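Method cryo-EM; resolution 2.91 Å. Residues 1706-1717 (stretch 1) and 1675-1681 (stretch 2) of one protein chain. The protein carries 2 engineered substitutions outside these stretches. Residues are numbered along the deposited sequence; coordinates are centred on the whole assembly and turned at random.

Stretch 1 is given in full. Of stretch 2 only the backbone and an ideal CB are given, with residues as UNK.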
# COMPACT_ATOMS: atom_id res chain seq x y z
N THR A 1706 -64.25 24.13 -49.95
CA THR A 1706 -64.04 24.52 -51.34
C THR A 1706 -65.05 25.54 -51.83
O THR A 1706 -64.86 26.11 -52.91
CB THR A 1706 -64.07 23.29 -52.24
OG1 THR A 1706 -65.28 22.56 -52.00
CG2 THR A 1706 -62.87 22.39 -51.96
N GLU A 1707 -66.11 25.80 -51.07
CA GLU A 1707 -67.14 26.76 -51.44
C GLU A 1707 -66.88 28.15 -50.87
O GLU A 1707 -67.84 28.88 -50.57
CB GLU A 1707 -68.52 26.25 -51.00
CG GLU A 1707 -68.76 24.77 -51.27
CD GLU A 1707 -68.64 24.42 -52.74
OE1 GLU A 1707 -68.67 25.34 -53.58
OE2 GLU A 1707 -68.52 23.22 -53.05
N GLU A 1708 -65.62 28.52 -50.69
CA GLU A 1708 -65.23 29.79 -50.09
C GLU A 1708 -65.66 29.89 -48.63
O GLU A 1708 -65.64 30.98 -48.05
CB GLU A 1708 -65.78 30.98 -50.88
CG GLU A 1708 -65.25 31.08 -52.30
CD GLU A 1708 -65.77 32.29 -53.03
OE1 GLU A 1708 -66.64 33.00 -52.48
OE2 GLU A 1708 -65.32 32.55 -54.17
N THR A 1709 -66.05 28.76 -48.03
CA THR A 1709 -66.41 28.77 -46.62
C THR A 1709 -65.23 29.15 -45.75
O THR A 1709 -65.41 29.65 -44.63
CB THR A 1709 -66.95 27.40 -46.21
OG1 THR A 1709 -67.95 26.98 -47.15
CG2 THR A 1709 -67.56 27.46 -44.83
N PHE A 1710 -64.01 28.93 -46.23
CA PHE A 1710 -62.81 29.30 -45.49
C PHE A 1710 -62.58 30.81 -45.52
O PHE A 1710 -62.24 31.42 -44.50
CB PHE A 1710 -61.61 28.54 -46.07
CG PHE A 1710 -60.28 29.07 -45.63
CD1 PHE A 1710 -59.85 28.91 -44.32
CD2 PHE A 1710 -59.44 29.69 -46.53
CE1 PHE A 1710 -58.62 29.38 -43.92
CE2 PHE A 1710 -58.21 30.16 -46.14
CZ PHE A 1710 -57.80 30.01 -44.83
N GLU A 1711 -62.79 31.44 -46.68
CA GLU A 1711 -62.76 32.90 -46.73
C GLU A 1711 -63.89 33.49 -45.90
O GLU A 1711 -63.74 34.53 -45.26
CB GLU A 1711 -62.86 33.38 -48.18
CG GLU A 1711 -61.82 32.76 -49.11
CD GLU A 1711 -60.40 33.09 -48.69
OE1 GLU A 1711 -60.21 34.03 -47.88
OE2 GLU A 1711 -59.46 32.42 -49.17
N ALA A 1712 -65.05 32.82 -45.90
CA ALA A 1712 -66.15 33.25 -45.05
C ALA A 1712 -65.77 33.15 -43.58
O ALA A 1712 -66.16 34.00 -42.77
CB ALA A 1712 -67.39 32.40 -45.34
N THR A 1713 -65.01 32.12 -43.21
CA THR A 1713 -64.52 32.00 -41.84
C THR A 1713 -63.56 33.14 -41.51
O THR A 1713 -63.59 33.69 -40.41
CB THR A 1713 -63.85 30.65 -41.64
OG1 THR A 1713 -64.76 29.60 -41.99
CG2 THR A 1713 -63.43 30.48 -40.19
N LYS A 1714 -62.68 33.48 -42.45
CA LYS A 1714 -61.81 34.64 -42.26
C LYS A 1714 -62.64 35.89 -41.98
O LYS A 1714 -62.35 36.65 -41.05
CB LYS A 1714 -60.94 34.88 -43.49
CG LYS A 1714 -59.88 33.84 -43.76
CD LYS A 1714 -58.92 34.38 -44.80
CE LYS A 1714 -58.33 33.28 -45.65
NZ LYS A 1714 -57.47 33.81 -46.74
N LEU A 1715 -63.67 36.11 -42.79
CA LEU A 1715 -64.53 37.28 -42.61
C LEU A 1715 -65.22 37.23 -41.25
O LEU A 1715 -65.36 38.26 -40.57
CB LEU A 1715 -65.55 37.35 -43.75
CG LEU A 1715 -66.77 38.24 -43.56
CD1 LEU A 1715 -67.11 38.94 -44.87
CD2 LEU A 1715 -67.96 37.43 -43.07
N LEU A 1716 -65.68 36.05 -40.84
CA LEU A 1716 -66.31 35.90 -39.54
C LEU A 1716 -65.36 36.29 -38.42
O LEU A 1716 -65.73 37.02 -37.50
CB LEU A 1716 -66.79 34.45 -39.37
CG LEU A 1716 -67.01 33.94 -37.95
CD1 LEU A 1716 -68.07 34.76 -37.23
CD2 LEU A 1716 -67.42 32.47 -37.99
N LEU A 1717 -64.11 35.81 -38.49
CA LEU A 1717 -63.13 36.18 -37.48
C LEU A 1717 -62.89 37.68 -37.49
O LEU A 1717 -62.77 38.31 -36.42
CB LEU A 1717 -61.81 35.44 -37.71
CG LEU A 1717 -61.84 33.91 -37.74
CD1 LEU A 1717 -60.43 33.36 -37.64
CD2 LEU A 1717 -62.72 33.34 -36.64
N UNK A 1675 -76.46 30.44 -44.02
CA UNK A 1675 -75.21 29.72 -44.19
C UNK A 1675 -74.04 30.68 -44.03
O UNK A 1675 -74.19 31.90 -44.17
CB UNK A 1675 -75.16 29.03 -45.55
N UNK A 1676 -72.87 30.12 -43.72
CA UNK A 1676 -71.67 30.93 -43.60
C UNK A 1676 -71.29 31.55 -44.94
O UNK A 1676 -70.76 32.67 -44.99
CB UNK A 1676 -70.51 30.09 -43.06
N UNK A 1677 -71.56 30.85 -46.05
CA UNK A 1677 -71.35 31.44 -47.37
C UNK A 1677 -72.25 32.66 -47.54
O UNK A 1677 -71.84 33.66 -48.13
CB UNK A 1677 -71.62 30.41 -48.47
N UNK A 1678 -73.48 32.58 -47.02
CA UNK A 1678 -74.35 33.75 -47.05
C UNK A 1678 -73.77 34.88 -46.23
O UNK A 1678 -73.89 36.06 -46.60
CB UNK A 1678 -75.75 33.40 -46.54
N UNK A 1679 -73.12 34.56 -45.10
CA UNK A 1679 -72.43 35.58 -44.33
C UNK A 1679 -71.34 36.24 -45.16
O UNK A 1679 -71.18 37.46 -45.13
CB UNK A 1679 -71.84 34.98 -43.06
N UNK A 1680 -70.58 35.44 -45.90
CA UNK A 1680 -69.59 36.01 -46.81
C UNK A 1680 -70.25 36.92 -47.84
O UNK A 1680 -69.64 37.90 -48.28
CB UNK A 1680 -68.81 34.90 -47.51
N UNK A 1681 -71.49 36.62 -48.22
CA UNK A 1681 -72.25 37.47 -49.13
C UNK A 1681 -72.93 38.62 -48.41
O UNK A 1681 -73.54 39.47 -49.07
CB UNK A 1681 -73.30 36.64 -49.88

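Position 1675 comes just before the first helical turn of stretch 2. Its phi/psi of -137/159 is extended, the usual conformation of an N-cap, and no atom of stretch 1 lies within 5.5 Å of its ideal CB. Stretch 1 therefore sets no demand; a small polar residue would suit the N-cap best, though nothing in stretch 1 excludes a long charged chain. The residue is Arg1675, which turns to its own helix and reaches the side chain at 1678.

At 1676, CA-to-CB points toward stretch 1. The ideal CB stands 4.3 Å from Thr1709 CG2 and 4.5 Å from Ala1712 CB, and beyond it lies a hollow bounded by Thr1709, Ala1712, Thr1713 and Leu1716. The lining is largely apolar, and the Thr1713 hydroxyl is already engaged, its OG1 donating to Thr1709 O at 2.7 Å. A medium-sized aliphatic chain suits this place; leucine, isoleucine and methionine are all plausible. Leu1676, with chi1 t and chi2 p, enters as a knob. Its CG packs 3.5 Å from Ala1712 CB, while CD2 reaches 3.7 Å from Thr1709 CG2 and CD1 4.4 Å from Leu1716 CB.

The bond at 1677 points sideways, with the ideal CB 4.6 Å from Glu1707 O and 5.2 Å from Thr1709 OG1. A compact residue fits beside these atoms: valine, alanine or threonine, the last having polar atoms nearby. Val1677 fills the place with CG1, 3.6 Å from Glu1707 O and 3.7 Å from Thr1709 OG1, contacts of packing alone.

Position 1678 points away and meets nothing of stretch 1, so most helix-compatible polar residues would serve. Asp1678 supplies the carboxylate of a two-pronged salt bridge: Arg1675 NE donates to Asp1678 OD2 at 3.0 Å and Arg1675 NH2 to Asp1678 OD1 at 2.8 Å.

At 1679 the bond again points toward stretch 1, and the ideal CB is 4.6 Å from Leu1715 CD2. With Leu1716 within reach of a longer chain, the surroundings are hydrocarbon and call for leucine, isoleucine or methionine. Leu1679 places CG 3.7 Å from Leu1715 CD2 and CD2 4.0 Å from Leu1716 CB.

Backbone approach is tight at 1680, whose CA is 4.7 Å from that of Ala1712; the small alanine side chain leaves the ideal CB just 3.6 Å from Ala1712 CB. The bond points sideways, yet a hollow among Glu1708, Glu1711, Ala1712 and Leu1715 is within reach of a longer chain. Leucine or methionine could fill it, and a basic chain might reach the carboxylate of Glu1708; that of Glu1711 is turned away and paired with Lys1714. Leu1680, chi1 t and chi2 p, brings its end nearer to stretch 1 and forms the second knob: CD1 lies 4.1 Å from Leu1715 CD1, and CD2 is 4.4 Å from Glu1711 CB and 3.5 Å from Glu1708 OE1, without answering the Glu1708 charge.

The CB at 1681 points away, into space free of stretch 1, where many polar residues would be acceptable. Asp1681 is exposed and makes no contact with stretch 1; its N donates to Val1677 O at 3.0 Å.

Stretch 2 1675-1681: RLVDLLD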
# COMPACT_ATOMS: atom_id res chain seq x y z
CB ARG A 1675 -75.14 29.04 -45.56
CG ARG A 1675 -76.27 28.06 -45.83
CD ARG A 1675 -76.37 27.72 -47.31
NE ARG A 1675 -76.66 28.90 -48.12
CZ ARG A 1675 -76.84 28.88 -49.43
NH1 ARG A 1675 -76.76 27.76 -50.13
NH2 ARG A 1675 -77.10 30.02 -50.07
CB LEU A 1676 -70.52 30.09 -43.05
CG LEU A 1676 -69.22 30.83 -42.75
CD1 LEU A 1676 -69.45 32.01 -41.83
CD2 LEU A 1676 -68.20 29.88 -42.13
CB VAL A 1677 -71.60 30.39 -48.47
CG1 VAL A 1677 -70.60 29.25 -48.35
CG2 VAL A 1677 -73.03 29.86 -48.41
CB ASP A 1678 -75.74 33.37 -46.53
CG ASP A 1678 -76.37 32.24 -47.32
OD1 ASP A 1678 -76.08 32.12 -48.53
OD2 ASP A 1678 -77.16 31.47 -46.74
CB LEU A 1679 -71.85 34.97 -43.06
CG LEU A 1679 -71.21 35.96 -42.08
CD1 LEU A 1679 -72.29 36.79 -41.39
CD2 LEU A 1679 -70.35 35.24 -41.06
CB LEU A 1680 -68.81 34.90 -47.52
CG LEU A 1680 -67.80 35.34 -48.58
CD1 LEU A 1680 -66.80 36.33 -48.00
CD2 LEU A 1680 -67.08 34.13 -49.16
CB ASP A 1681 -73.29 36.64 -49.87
CG ASP A 1681 -72.68 35.52 -50.68
OD1 ASP A 1681 -71.54 35.69 -51.16
OD2 ASP A 1681 -73.33 34.46 -50.83
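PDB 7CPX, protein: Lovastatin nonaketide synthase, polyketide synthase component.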